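Local coordinates for protein ribonuclease H (Uncultured organism, PDB 4IBN) that probably cleaves the RNA strand of RNA-DNA hybrids endonucleolytically, using magnesium and leaving 5'-phosphomonoester ends, at residues V17-G29 and H152-A166. Sequence-based numbering, arbitrary orientation.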
loop_
_atom_site.group_PDB
_atom_site.type_symbol
_atom_site.label_atom_id
_atom_site.label_comp_id
_atom_site.label_asym_id
_atom_site.label_seq_id
_atom_site.Cartn_x
_atom_site.Cartn_y
_atom_site.Cartn_z
ATOM N N VAL A 17 6.052 -11.433 -1.781
ATOM C CA VAL A 17 6.429 -10.161 -2.346
ATOM C C VAL A 17 6.616 -9.106 -1.286
ATOM O O VAL A 17 6.111 -9.239 -0.226
ATOM C CB VAL A 17 5.392 -9.635 -3.328
ATOM C CG1 VAL A 17 5.298 -10.486 -4.569
ATOM C CG2 VAL A 17 4.065 -9.502 -2.721
ATOM N N ALA A 18 7.367 -8.069 -1.631
ATOM C CA ALA A 18 7.502 -6.932 -0.769
ATOM C C ALA A 18 6.920 -5.748 -1.473
ATOM O O ALA A 18 7.271 -5.477 -2.551
ATOM C CB ALA A 18 8.948 -6.679 -0.418
ATOM N N VAL A 19 6.013 -5.070 -0.787
ATOM C CA VAL A 19 5.258 -3.984 -1.333
ATOM C C VAL A 19 5.579 -2.701 -0.583
ATOM O O VAL A 19 5.718 -2.741 0.572
ATOM C CB VAL A 19 3.785 -4.291 -1.175
ATOM C CG1 VAL A 19 2.971 -3.105 -1.478
ATOM C CG2 VAL A 19 3.423 -5.451 -2.056
ATOM N N TYR A 20 5.773 -1.619 -1.323
ATOM C CA TYR A 20 6.108 -0.344 -0.751
ATOM C C TYR A 20 5.118 0.659 -1.278
ATOM O O TYR A 20 5.075 0.873 -2.424
ATOM C CB TYR A 20 7.540 0.092 -1.132
ATOM C CG TYR A 20 8.583 -0.876 -0.657
ATOM C CD1 TYR A 20 9.140 -0.741 0.556
ATOM C CD2 TYR A 20 8.970 -1.938 -1.435
ATOM C CE1 TYR A 20 10.045 -1.625 1.001
ATOM C CE2 TYR A 20 9.875 -2.806 -1.001
ATOM C CZ TYR A 20 10.409 -2.655 0.237
ATOM O OH TYR A 20 11.329 -3.504 0.750
ATOM N N ALA A 21 4.370 1.273 -0.381
ATOM C CA ALA A 21 3.257 2.117 -0.758
ATOM C C ALA A 21 3.373 3.511 -0.173
ATOM O O ALA A 21 3.963 3.669 0.829
ATOM C CB ALA A 21 1.997 1.485 -0.316
ATOM N N ASP A 22 2.836 4.497 -0.883
ATOM C CA ASP A 22 2.771 5.868 -0.402
ATOM C C ASP A 22 1.597 6.583 -1.003
ATOM O O ASP A 22 1.006 6.111 -1.876
ATOM C CB ASP A 22 4.034 6.678 -0.659
ATOM C CG ASP A 22 4.052 7.972 0.129
ATOM O OD1 ASP A 22 3.826 7.937 1.286
ATOM O OD2 ASP A 22 4.191 9.033 -0.422
ATOM N N GLU A 23 1.270 7.718 -0.427
ATOM C CA GLU A 23 0.187 8.528 -0.937
ATOM C C GLU A 23 0.558 9.985 -0.845
ATOM O O GLU A 23 1.373 10.328 -0.057
ATOM C CB GLU A 23 -1.081 8.282 -0.157
ATOM C CG GLU A 23 -1.026 8.604 1.322
ATOM C CD GLU A 23 -0.002 7.741 2.055
ATOM O OE1 GLU A 23 -0.075 6.533 1.907
ATOM O OE2 GLU A 23 0.875 8.254 2.743
ATOM N N SER A 24 -0.030 10.800 -1.696
ATOM C CA SER A 24 0.182 12.197 -1.563
ATOM C C SER A 24 -0.960 13.006 -2.158
ATOM O O SER A 24 -1.532 12.632 -3.138
ATOM C CB SER A 24 1.449 12.573 -2.267
ATOM O OG SER A 24 1.778 13.892 -1.984
ATOM N N CYS A 25 -1.215 14.153 -1.558
ATOM C CA CYS A 25 -2.078 15.151 -2.135
ATOM C C CYS A 25 -1.219 16.331 -2.563
ATOM O O CYS A 25 -0.165 16.522 -2.048
ATOM C CB CYS A 25 -3.073 15.659 -1.131
ATOM S SG CYS A 25 -4.412 14.534 -0.802
ATOM N N LEU A 26 -1.699 17.092 -3.518
ATOM C CA LEU A 26 -0.997 18.252 -3.975
ATOM C C LEU A 26 -1.812 19.497 -3.795
ATOM O O LEU A 26 -2.900 19.537 -4.208
ATOM C CB LEU A 26 -0.703 18.136 -5.446
ATOM C CG LEU A 26 0.066 16.973 -5.992
ATOM C CD1 LEU A 26 -0.125 16.985 -7.469
ATOM C CD2 LEU A 26 1.461 17.177 -5.671
ATOM N N GLY A 27 -1.227 20.519 -3.239
ATOM C CA GLY A 27 -1.905 21.780 -3.135
ATOM C C GLY A 27 -2.150 22.229 -1.727
ATOM O O GLY A 27 -1.729 21.617 -0.828
ATOM N N ASN A 28 -2.791 23.354 -1.563
ATOM C CA ASN A 28 -3.074 23.872 -0.234
ATOM C C ASN A 28 -4.531 24.209 0.013
ATOM O O ASN A 28 -4.824 25.084 0.750
ATOM C CB ASN A 28 -2.199 25.065 0.108
ATOM C CG ASN A 28 -2.511 26.243 -0.717
ATOM O OD1 ASN A 28 -3.302 26.175 -1.636
ATOM N ND2 ASN A 28 -1.914 27.359 -0.376
ATOM N N GLY A 29 -5.423 23.493 -0.637
ATOM C CA GLY A 29 -6.828 23.652 -0.410
ATOM C C GLY A 29 -7.245 22.946 0.856
ATOM O O GLY A 29 -6.493 22.195 1.385
ATOM N N HIS A 152 14.527 6.191 2.587
ATOM C CA HIS A 152 14.237 4.799 2.267
ATOM C C HIS A 152 13.910 4.803 0.791
ATOM O O HIS A 152 12.937 5.326 0.423
ATOM C CB HIS A 152 13.035 4.346 3.081
ATOM C CG HIS A 152 12.683 2.901 2.938
ATOM N ND1 HIS A 152 12.243 2.352 1.768
ATOM C CD2 HIS A 152 12.636 1.907 3.855
ATOM C CE1 HIS A 152 11.990 1.074 1.954
ATOM N NE2 HIS A 152 12.201 0.783 3.217
ATOM N N ALA A 153 14.742 4.181 -0.037
ATOM C CA ALA A 153 14.622 4.359 -1.454
ATOM C C ALA A 153 13.320 3.911 -2.052
ATOM O O ALA A 153 12.748 4.605 -2.799
ATOM C CB ALA A 153 15.742 3.656 -2.158
ATOM N N GLN A 154 12.887 2.723 -1.708
ATOM C CA GLN A 154 11.643 2.260 -2.252
ATOM C C GLN A 154 10.453 3.111 -1.829
ATOM O O GLN A 154 9.543 3.273 -2.553
ATOM C CB GLN A 154 11.424 0.792 -1.927
ATOM C CG GLN A 154 12.371 -0.141 -2.606
ATOM C CD GLN A 154 13.421 -0.665 -1.667
ATOM O OE1 GLN A 154 13.886 0.022 -0.835
ATOM N NE2 GLN A 154 13.735 -1.916 -1.813
ATOM N N ASN A 155 10.466 3.570 -0.593
ATOM C CA ASN A 155 9.418 4.438 -0.113
ATOM C C ASN A 155 9.408 5.752 -0.863
ATOM O O ASN A 155 8.394 6.219 -1.195
ATOM C CB ASN A 155 9.531 4.706 1.365
ATOM C CG ASN A 155 8.635 5.831 1.821
ATOM O OD1 ASN A 155 7.491 5.611 2.073
ATOM N ND2 ASN A 155 9.172 7.016 1.914
ATOM N N GLU A 156 10.571 6.307 -1.100
ATOM C CA GLU A 156 10.673 7.530 -1.848
ATOM C C GLU A 156 10.244 7.368 -3.278
ATOM O O GLU A 156 9.752 8.282 -3.827
ATOM C CB GLU A 156 12.018 8.254 -1.681
ATOM C CG GLU A 156 12.404 8.507 -0.240
ATOM C CD GLU A 156 13.002 9.886 0.056
ATOM O OE1 GLU A 156 12.824 10.782 -0.747
ATOM O OE2 GLU A 156 13.701 10.062 1.053
ATOM N N TYR A 157 10.496 6.210 -3.864
ATOM C CA TYR A 157 10.006 5.960 -5.207
ATOM C C TYR A 157 8.487 5.936 -5.214
ATOM O O TYR A 157 7.842 6.472 -6.060
ATOM C CB TYR A 157 10.569 4.672 -5.808
ATOM C CG TYR A 157 10.029 4.404 -7.183
ATOM C CD1 TYR A 157 9.165 3.383 -7.432
ATOM C CD2 TYR A 157 10.348 5.221 -8.218
ATOM C CE1 TYR A 157 8.642 3.182 -8.664
ATOM C CE2 TYR A 157 9.843 5.031 -9.441
ATOM C CZ TYR A 157 8.993 4.007 -9.681
ATOM O OH TYR A 157 8.480 3.781 -10.901
ATOM N N ALA A 158 7.941 5.274 -4.214
ATOM C CA ALA A 158 6.502 5.140 -4.153
ATOM C C ALA A 158 5.869 6.497 -4.026
ATOM O O ALA A 158 4.852 6.724 -4.561
ATOM C CB ALA A 158 6.076 4.252 -3.011
ATOM N N ASN A 159 6.502 7.362 -3.276
ATOM C CA ASN A 159 6.008 8.723 -3.166
ATOM C C ASN A 159 6.066 9.433 -4.496
ATOM O O ASN A 159 5.171 10.145 -4.885
ATOM C CB ASN A 159 6.792 9.520 -2.132
ATOM C CG ASN A 159 6.274 10.918 -1.954
ATOM O OD1 ASN A 159 5.276 11.121 -1.366
ATOM N ND2 ASN A 159 6.981 11.847 -2.436
ATOM N N HIS A 160 7.150 9.183 -5.202
ATOM C CA HIS A 160 7.290 9.767 -6.511
ATOM C C HIS A 160 6.143 9.286 -7.393
ATOM O O HIS A 160 5.630 10.019 -8.174
ATOM C CB HIS A 160 8.612 9.360 -7.140
ATOM C CG HIS A 160 8.601 9.336 -8.623
ATOM N ND1 HIS A 160 8.829 10.451 -9.376
ATOM C CD2 HIS A 160 8.423 8.331 -9.492
ATOM C CE1 HIS A 160 8.751 10.141 -10.645
ATOM N NE2 HIS A 160 8.528 8.854 -10.742
ATOM N N LEU A 161 5.801 8.028 -7.280
ATOM C CA LEU A 161 4.716 7.503 -8.058
ATOM C C LEU A 161 3.378 8.152 -7.652
ATOM O O LEU A 161 2.564 8.410 -8.453
ATOM C CB LEU A 161 4.556 5.994 -7.925
ATOM C CG LEU A 161 5.404 4.964 -8.623
ATOM C CD1 LEU A 161 4.928 3.600 -8.220
ATOM C CD2 LEU A 161 5.300 5.117 -10.087
ATOM N N ALA A 162 3.178 8.317 -6.363
ATOM C CA ALA A 162 1.945 8.886 -5.882
ATOM C C ALA A 162 1.765 10.294 -6.383
ATOM O O ALA A 162 0.741 10.665 -6.752
ATOM C CB ALA A 162 1.923 8.887 -4.398
ATOM N N VAL A 163 2.820 11.066 -6.330
ATOM C CA VAL A 163 2.775 12.439 -6.796
ATOM C C VAL A 163 2.549 12.522 -8.279
ATOM O O VAL A 163 1.838 13.349 -8.736
ATOM C CB VAL A 163 3.990 13.252 -6.376
ATOM C CG1 VAL A 163 3.933 14.661 -6.922
ATOM C CG2 VAL A 163 4.078 13.315 -4.913
ATOM N N THR A 164 3.176 11.631 -9.015
ATOM C CA THR A 164 2.976 11.590 -10.438
ATOM C C THR A 164 1.521 11.277 -10.743
ATOM O O THR A 164 0.945 11.803 -11.610
ATOM C CB THR A 164 3.853 10.487 -11.073
ATOM O OG1 THR A 164 5.223 10.808 -10.929
ATOM C CG2 THR A 164 3.547 10.340 -12.492
ATOM N N ALA A 165 0.966 10.341 -9.998
ATOM C CA ALA A 165 -0.418 9.978 -10.187
ATOM C C ALA A 165 -1.349 11.162 -9.902
ATOM O O ALA A 165 -2.245 11.425 -10.633
ATOM C CB ALA A 165 -0.774 8.807 -9.332
ATOM N N ALA A 166 -1.083 11.881 -8.837
ATOM C CA ALA A 166 -1.899 12.999 -8.479
ATOM C C ALA A 166 -1.819 14.096 -9.531
ATOM O O ALA A 166 -2.769 14.718 -9.857
ATOM C CB ALA A 166 -1.468 13.529 -7.220
HETATM O O HOH W 1 6.666 2.856 1.405
#
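The Tyr20 ring packs against the first turn of helix 153-166, with CB of Gln154 over one of its faces, nearly along the ring normal and 3.6 Å from the centroid, a CH-pi contact. A bend at chi2 folds the rest of Gln154 along the same ring, and its amide plane ends up stacked on the phenol at only 22°. The amide nitrogen is bound beyond this interface by Glu43 and the carbonyl of Glu197. His152 meets the ring obliquely, the planes at 50°, CE1 lying 3.5 Å from Tyr20 CE1. The same imidazole caps the helix, ND1 accepting from Asn155 N, while NE2 is bonded to Glu197.

In the RNase H fold, strand 16-25 is a central strand of the mixed sheet, and this helix packs on the face opposite helix 67-82. Three alanines one turn apart, Ala158, Ala162 and Ala166, let the helix settle close to the strand: the axes of strand 17-25 and the helix come within 6.6 Å, and Ala158 CB sits 3.6 Å from Tyr20 O. Asp22 CG stands anti to the backbone N, which carries the carboxylate alongside the Asn159 side chain, carboxylate and amide planes turned 51° apart. Asp22 and Glu23 both approach Asp96, an acidic cluster consistent with the DEDN metal-binding site of this enzyme. Nearby, a water bridges Ala21 O and Asn155 OD1. Beyond Ser24, Leu26 crosses Val163 at about a right angle, CD2 reaching 3.7 Å from CG1, while its CD1 rests against Ala166 CB.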